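Ecto-NAD+ glycohydrolase (CD38 molecule) (Bos taurus, PDB 3GC6) is a CD38 ectoenzyme of the ADP-ribosyl cyclase family, a disulfide-bonded, glycosylated protein with a parallel beta-sheet in its fold. Local coordinates at residues F86-K91 with S179-G184; V165-N170 with L197-V202. The protein carries 1 engineered substitution. One frame throughout, in Å; residues are numbered along the deposited sequence.

Both interactions reach the four-stranded parallel sheet, ordered 85-88, 164-170, 196-203, 231-239, and their centres lie about 10 Å apart. Along the chain their segments alternate: 86-91, 165-170, 179-184, 197-202. Interaction 2 pairs the two central strands. Helix 182-187 lies in the connection between them, so interaction 1 packs the helix of this beta-alpha-beta unit against the neighbouring edge strand 85-88. They also touch directly, with F86 N 2.7 Å from R166 O and T90 OG1 2.8 Å from V168 O, both probable hydrogen bonds. The glycan on N170 borders both, at one end of the sheet.

Interaction 1: F86-K91 with S179-G184; sequences FWSKTK and SMSIFG. With NAG (2-acetamido-2-deoxy-beta-D-glucopyranose), chain C; SO4 (sulfate ion), chain G.
Three hydrogen bonds grip a single water molecule where the segments 86-91 and 179-184 meet. It lies 2.7 Å from S88 OG, accepts from F183 N at 3.1 Å and donates to sulfate O4 at 2.7 Å. Serine suits position 88 because its short side chain points at the helix and its hydroxyl, anti to the backbone N, ends beside this water. The same sulfate, probably carried over from the crystallisation liquor, takes a direct bond from I182 N to its O1, 2.7 Å long with an N-H...O angle of 161°. S181 is the N-cap of helix 182-187: with chi1 at 69°, its OG sits between the backbone N and the carbonyl carbon and accepts from G184 N at 3.0 Å, while also hydrogen-bonding D178 O. The first three amides of the helix thus each have an acceptor, one an anion, one a water and one the cap, and the helix dipole would be expected to favour the negative charge. The helix belongs to the beta-alpha-beta crossover between strands 164-170 and 196-203, and rests against the edge strand of the parallel sheet. F183 does the apolar work. Its CG is anti to the backbone N (chi1 171°), and CE1 comes 3.8 Å from F86 CB, the two side chains crossing at about a right angle. At the root of the side chain, F183 CB lies 3.8 Å from S88 CB, where a small residue allows close approach. The F86 ring also meets that of F157 of helix 145-159. K89, bent at chi2 and chi4, brings its CE to 3.3 Å from sulfate O4 and sends NZ on to a salt bridge with D178.

Interaction 2: V165-N170 with L197-V202; sequences VRVVLN and LEAWLV. With NAG (2-acetamido-2-deoxy-beta-D-glucopyranose), chain C.
Five backbone hydrogen bonds join strands 165-170 and 197-202. V165 O accepts from E198 N at 2.9 Å, and E198 O takes the shortest bond, from V167 N, at 2.7 Å. V167 O accepts from W200 N at 3.0 Å and L169 N donates to W200 O at 2.9 Å. V202 N reaches L169 O from 26° above the carbonyl plane. R166 and V168 turn their own amides and carbonyls to strand 85-88, as befits a central strand; 164-170 and 196-203 are the two strands of a beta-alpha-beta unit, joined through helix 182-187. On the face bearing V165 and L169, V167 CG1, in the conformer given, presses to 3.5 Å on A199 CB, where alanine's single methyl suits the close spacing; the valine and leucine pairs beside it are looser. On the other face R166 and E198 lie side by side, guanidinium and carboxylate planes 76° apart, a long ion pair of charges alone, since no N-H points at OE1. A water completes the link, accepting from R166 NE in the guanidinium plane and donating to E198 OE1, which also takes a weak bond from W200 NE1; OE2 has a long, weak ion pair with R233 of strand 231-239. N170 carries the glycan on ND2, 1.5 Å from NAG C1; this nitrogen still donates to K89 O, while OD1 accepts from S172 N, the sequon's third residue.

Interaction 1: F86-K91 with S179-G184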
loop_
_atom_site.group_PDB
_atom_site.type_symbol
_atom_site.label_atom_id
_atom_site.label_comp_id
_atom_site.label_asym_id
_atom_site.label_seq_id
_atom_site.Cartn_x
_atom_site.Cartn_y
_atom_site.Cartn_z
ATOM N N PHE A 86 -9.894 20.738 11.195
ATOM C CA PHE A 86 -9.355 21.945 10.563
ATOM C C PHE A 86 -8.615 22.713 11.638
ATOM O O PHE A 86 -8.841 22.503 12.841
ATOM C CB PHE A 86 -10.501 22.823 10.058
ATOM C CG PHE A 86 -11.271 22.202 8.946
ATOM C CD1 PHE A 86 -10.983 22.541 7.612
ATOM C CD2 PHE A 86 -12.271 21.262 9.215
ATOM C CE1 PHE A 86 -11.720 21.935 6.552
ATOM C CE2 PHE A 86 -12.989 20.659 8.184
ATOM C CZ PHE A 86 -12.719 21.001 6.849
ATOM N N TRP A 87 -7.697 23.577 11.222
ATOM C CA TRP A 87 -6.939 24.331 12.214
ATOM C C TRP A 87 -6.416 25.603 11.574
ATOM O O TRP A 87 -6.283 25.690 10.351
ATOM C CB TRP A 87 -5.786 23.473 12.784
ATOM C CG TRP A 87 -4.767 23.069 11.719
ATOM C CD1 TRP A 87 -4.806 21.962 10.892
ATOM C CD2 TRP A 87 -3.588 23.780 11.367
ATOM N NE1 TRP A 87 -3.696 21.946 10.042
ATOM C CE2 TRP A 87 -2.946 23.069 10.317
ATOM C CE3 TRP A 87 -3.009 24.967 11.837
ATOM C CZ2 TRP A 87 -1.740 23.499 9.758
ATOM C CZ3 TRP A 87 -1.817 25.410 11.262
ATOM C CH2 TRP A 87 -1.208 24.679 10.223
ATOM N N SER A 88 -6.121 26.584 12.424
ATOM C CA SER A 88 -5.536 27.813 11.903
ATOM C C SER A 88 -4.752 28.460 13.021
ATOM O O SER A 88 -5.309 28.707 14.095
ATOM C CB SER A 88 -6.661 28.760 11.441
ATOM O OG SER A 88 -6.145 29.912 10.771
ATOM N N LYS A 89 -3.456 28.675 12.784
ATOM C CA LYS A 89 -2.550 29.308 13.765
ATOM C C LYS A 89 -2.280 28.446 15.005
ATOM O O LYS A 89 -1.758 28.940 15.999
ATOM C CB LYS A 89 -3.024 30.707 14.192
ATOM C CG LYS A 89 -3.630 31.575 13.065
ATOM C CD LYS A 89 -2.643 31.786 11.935
ATOM C CE LYS A 89 -3.228 32.651 10.785
ATOM N NZ LYS A 89 -3.626 34.031 11.186
ATOM N N THR A 90 -2.593 27.151 14.919
ATOM C CA THR A 90 -2.457 26.216 16.046
ATOM C C THR A 90 -1.782 24.917 15.574
ATOM O O THR A 90 -2.131 23.821 16.028
ATOM C CB THR A 90 -3.849 25.830 16.578
ATOM O OG1 THR A 90 -4.624 25.372 15.457
ATOM C CG2 THR A 90 -4.531 27.047 17.213
ATOM N N LYS A 91 -0.793 25.042 14.698
ATOM C CA LYS A 91 -0.236 23.853 14.053
ATOM C C LYS A 91 0.135 22.760 15.044
ATOM O O LYS A 91 -0.267 21.613 14.891
ATOM C CB LYS A 91 1.009 24.209 13.238
ATOM C CG LYS A 91 1.524 23.014 12.455
ATOM C CD LYS A 91 2.600 23.404 11.451
ATOM C CE LYS A 91 3.043 22.189 10.625
ATOM N NZ LYS A 91 1.995 21.673 9.684
ATOM N N SER A 179 -9.813 36.049 8.380
ATOM C CA SER A 179 -10.496 35.836 7.104
ATOM C C SER A 179 -9.520 35.653 5.936
ATOM O O SER A 179 -9.898 35.129 4.886
ATOM C CB SER A 179 -11.444 37.002 6.798
ATOM O OG SER A 179 -10.704 38.188 6.615
ATOM N N MET A 180 -8.275 36.073 6.109
ATOM C CA MET A 180 -7.311 35.966 5.019
ATOM C C MET A 180 -6.327 34.805 5.187
ATOM O O MET A 180 -5.404 34.631 4.383
ATOM C CB MET A 180 -6.604 37.304 4.799
ATOM C CG MET A 180 -7.535 38.384 4.270
ATOM S SD MET A 180 -7.953 38.157 2.524
ATOM C CE MET A 180 -9.261 36.934 2.576
ATOM N N SER A 181 -6.543 33.999 6.229
ATOM C CA SER A 181 -5.816 32.743 6.402
ATOM C C SER A 181 -6.343 31.713 5.425
ATOM O O SER A 181 -7.410 31.888 4.841
ATOM C CB SER A 181 -5.999 32.201 7.829
ATOM O OG SER A 181 -7.336 31.771 8.051
ATOM N N ILE A 182 -5.584 30.642 5.231
ATOM C CA ILE A 182 -6.068 29.604 4.328
ATOM C C ILE A 182 -7.383 29.004 4.861
ATOM O O ILE A 182 -8.277 28.655 4.101
ATOM C CB ILE A 182 -4.999 28.515 4.014
ATOM C CG1 ILE A 182 -5.459 27.625 2.862
ATOM C CG2 ILE A 182 -4.575 27.728 5.279
ATOM C CD1 ILE A 182 -4.301 26.907 2.199
ATOM N N PHE A 183 -7.484 28.889 6.182
ATOM C CA PHE A 183 -8.717 28.365 6.761
ATOM C C PHE A 183 -9.894 29.307 6.458
ATOM O O PHE A 183 -10.993 28.889 6.061
ATOM C CB PHE A 183 -8.597 28.164 8.284
ATOM C CG PHE A 183 -9.921 27.832 8.924
ATOM C CD1 PHE A 183 -10.536 26.622 8.679
ATOM C CD2 PHE A 183 -10.554 28.753 9.745
ATOM C CE1 PHE A 183 -11.782 26.310 9.230
ATOM C CE2 PHE A 183 -11.781 28.470 10.341
ATOM C CZ PHE A 183 -12.410 27.237 10.080
ATOM N N GLY A 184 -9.653 30.601 6.610
ATOM C CA GLY A 184 -10.745 31.567 6.470
ATOM C C GLY A 184 -11.093 31.872 5.019
ATOM O O GLY A 184 -12.229 32.180 4.704
HETATM C C1 NAG C . -0.974 30.810 19.171
HETATM C C2 NAG C . -0.346 29.470 19.587
HETATM C C3 NAG C . 1.107 29.703 20.039
HETATM C C4 NAG C . 1.922 30.589 19.085
HETATM C C5 NAG C . 1.113 31.832 18.722
HETATM C C6 NAG C . 1.805 32.722 17.674
HETATM C C7 NAG C . -1.875 27.757 20.462
HETATM C C8 NAG C . -2.745 27.343 21.608
HETATM N N2 NAG C . -1.099 28.837 20.674
HETATM O O3 NAG C . 1.757 28.468 20.268
HETATM O O4 NAG C . 3.158 30.975 19.707
HETATM O O5 NAG C . -0.133 31.407 18.193
HETATM O O6 NAG C . 2.171 31.959 16.541
HETATM O O7 NAG C . -1.884 27.117 19.406
HETATM S S SO4 G . -2.214 30.731 7.269
HETATM O O1 SO4 G . -3.033 30.719 6.058
HETATM O O2 SO4 G . -1.090 29.832 7.069
HETATM O O3 SO4 G . -1.743 32.111 7.423
HETATM O O4 SO4 G . -2.985 30.361 8.455
HETATM O O HOH W 1 -5.301 28.947 8.359
#

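Interaction 2: V165-N170 with L197-V202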
loop_
_atom_site.group_PDB
_atom_site.type_symbol
_atom_site.label_atom_id
_atom_site.label_comp_id
_atom_site.label_asym_id
_atom_site.label_seq_id
_atom_site.Cartn_x
_atom_site.Cartn_y
_atom_site.Cartn_z
ATOM N N VAL A 165 -17.458 18.188 11.981
ATOM C CA VAL A 165 -16.039 18.570 11.807
ATOM C C VAL A 165 -15.610 19.450 12.986
ATOM O O VAL A 165 -16.447 20.120 13.597
ATOM C CB VAL A 165 -15.725 19.293 10.472
ATOM C CG1 VAL A 165 -16.185 18.420 9.287
ATOM C CG2 VAL A 165 -16.387 20.648 10.417
ATOM N N ARG A 166 -14.308 19.450 13.281
ATOM C CA ARG A 166 -13.786 20.208 14.418
ATOM C C ARG A 166 -12.719 21.152 13.908
ATOM O O ARG A 166 -11.976 20.824 12.984
ATOM C CB ARG A 166 -13.225 19.241 15.481
ATOM C CG ARG A 166 -14.333 18.344 16.065
ATOM C CD ARG A 166 -13.865 17.011 16.623
ATOM N NE ARG A 166 -14.999 16.390 17.324
ATOM C CZ ARG A 166 -15.785 15.469 16.775
ATOM N NH1 ARG A 166 -15.523 15.035 15.545
ATOM N NH2 ARG A 166 -16.814 14.962 17.467
ATOM N N VAL A 167 -12.709 22.389 14.403
ATOM C CA VAL A 167 -11.571 23.281 14.129
ATOM C C VAL A 167 -10.901 23.721 15.420
ATOM O O VAL A 167 -11.573 24.013 16.414
ATOM C CB VAL A 167 -11.944 24.529 13.268
ATOM C CG1 VAL A 167 -12.982 25.400 13.971
ATOM C CG2 VAL A 167 -10.703 25.358 12.936
ATOM N N VAL A 168 -9.570 23.743 15.396
ATOM C CA VAL A 168 -8.765 24.198 16.542
ATOM C C VAL A 168 -8.205 25.581 16.223
ATOM O O VAL A 168 -7.417 25.751 15.294
ATOM C CB VAL A 168 -7.592 23.240 16.747
ATOM C CG1 VAL A 168 -6.791 23.619 17.989
ATOM C CG2 VAL A 168 -8.109 21.812 16.904
ATOM N N LEU A 169 -8.608 26.557 17.038
ATOM C CA LEU A 169 -8.233 27.947 16.831
ATOM C C LEU A 169 -7.468 28.499 18.047
ATOM O O LEU A 169 -7.525 27.916 19.129
ATOM C CB LEU A 169 -9.476 28.789 16.563
ATOM C CG LEU A 169 -10.246 28.384 15.310
ATOM C CD1 LEU A 169 -11.510 29.232 15.166
ATOM C CD2 LEU A 169 -9.390 28.570 14.044
ATOM N N ASN A 170 -6.775 29.611 17.832
ATOM C CA ASN A 170 -5.821 30.126 18.820
ATOM C C ASN A 170 -6.412 31.248 19.660
ATOM O O ASN A 170 -6.539 32.364 19.171
ATOM C CB ASN A 170 -4.588 30.627 18.075
ATOM C CG ASN A 170 -3.392 30.821 18.989
ATOM O OD1 ASN A 170 -3.535 31.273 20.131
ATOM N ND2 ASN A 170 -2.212 30.441 18.478
ATOM N N LEU A 197 -20.122 22.079 12.605
ATOM C CA LEU A 197 -18.749 22.447 12.922
ATOM C C LEU A 197 -18.632 22.859 14.373
ATOM O O LEU A 197 -19.422 23.697 14.868
ATOM C CB LEU A 197 -18.286 23.587 11.996
ATOM C CG LEU A 197 -16.831 24.054 12.134
ATOM C CD1 LEU A 197 -16.311 24.577 10.770
ATOM C CD2 LEU A 197 -16.690 25.109 13.220
ATOM N N GLU A 198 -17.650 22.272 15.052
ATOM C CA GLU A 198 -17.308 22.688 16.397
ATOM C C GLU A 198 -15.967 23.390 16.366
ATOM O O GLU A 198 -14.973 22.855 15.825
ATOM C CB GLU A 198 -17.156 21.492 17.332
ATOM C CG GLU A 198 -18.345 20.656 17.459
ATOM C CD GLU A 198 -18.043 19.427 18.297
ATOM O OE1 GLU A 198 -16.905 19.307 18.829
ATOM O OE2 GLU A 198 -18.951 18.599 18.411
ATOM N N ALA A 199 -15.926 24.580 16.952
ATOM C CA ALA A 199 -14.664 25.317 17.084
ATOM C C ALA A 199 -14.250 25.348 18.543
ATOM O O ALA A 199 -15.081 25.536 19.432
ATOM C CB ALA A 199 -14.816 26.718 16.586
ATOM N N TRP A 200 -12.960 25.161 18.752
ATOM C CA TRP A 200 -12.369 25.186 20.067
ATOM C C TRP A 200 -11.304 26.281 20.066
ATOM O O TRP A 200 -10.338 26.198 19.296
ATOM C CB TRP A 200 -11.720 23.818 20.317
ATOM C CG TRP A 200 -12.735 22.698 20.332
ATOM C CD1 TRP A 200 -13.169 21.951 19.265
ATOM C CD2 TRP A 200 -13.434 22.212 21.480
ATOM N NE1 TRP A 200 -14.114 21.025 19.691
ATOM C CE2 TRP A 200 -14.297 21.178 21.043
ATOM C CE3 TRP A 200 -13.430 22.570 22.832
ATOM C CZ2 TRP A 200 -15.136 20.480 21.923
ATOM C CZ3 TRP A 200 -14.259 21.861 23.719
ATOM C CH2 TRP A 200 -15.102 20.833 23.250
ATOM N N LEU A 201 -11.465 27.324 20.896
ATOM C CA LEU A 201 -10.460 28.383 20.970
ATOM C C LEU A 201 -9.595 28.124 22.202
ATOM O O LEU A 201 -10.085 28.255 23.325
ATOM C CB LEU A 201 -11.116 29.771 21.101
ATOM C CG LEU A 201 -11.600 30.398 19.780
ATOM C CD1 LEU A 201 -12.690 29.567 19.132
ATOM C CD2 LEU A 201 -12.097 31.816 20.049
ATOM N N VAL A 202 -8.337 27.792 21.962
ATOM C CA VAL A 202 -7.458 27.264 23.002
ATOM C C VAL A 202 -6.340 28.277 23.248
ATOM O O VAL A 202 -5.736 28.793 22.310
ATOM C CB VAL A 202 -6.888 25.874 22.566
ATOM C CG1 VAL A 202 -6.042 25.297 23.706
ATOM C CG2 VAL A 202 -8.042 24.914 22.254
HETATM C C1 NAG C . -0.974 30.810 19.171
HETATM C C2 NAG C . -0.346 29.470 19.587
HETATM C C3 NAG C . 1.107 29.703 20.039
HETATM C C4 NAG C . 1.922 30.589 19.085
HETATM C C5 NAG C . 1.113 31.832 18.722
HETATM C C6 NAG C . 1.805 32.722 17.674
HETATM C C7 NAG C . -1.875 27.757 20.462
HETATM C C8 NAG C . -2.745 27.343 21.608
HETATM N N2 NAG C . -1.099 28.837 20.674
HETATM O O3 NAG C . 1.757 28.468 20.268
HETATM O O4 NAG C . 3.158 30.975 19.707
HETATM O O5 NAG C . -0.133 31.407 18.193
HETATM O O6 NAG C . 2.171 31.959 16.541
HETATM O O7 NAG C . -1.884 27.117 19.406
HETATM O O HOH W 2 -15.504 17.182 20.132
#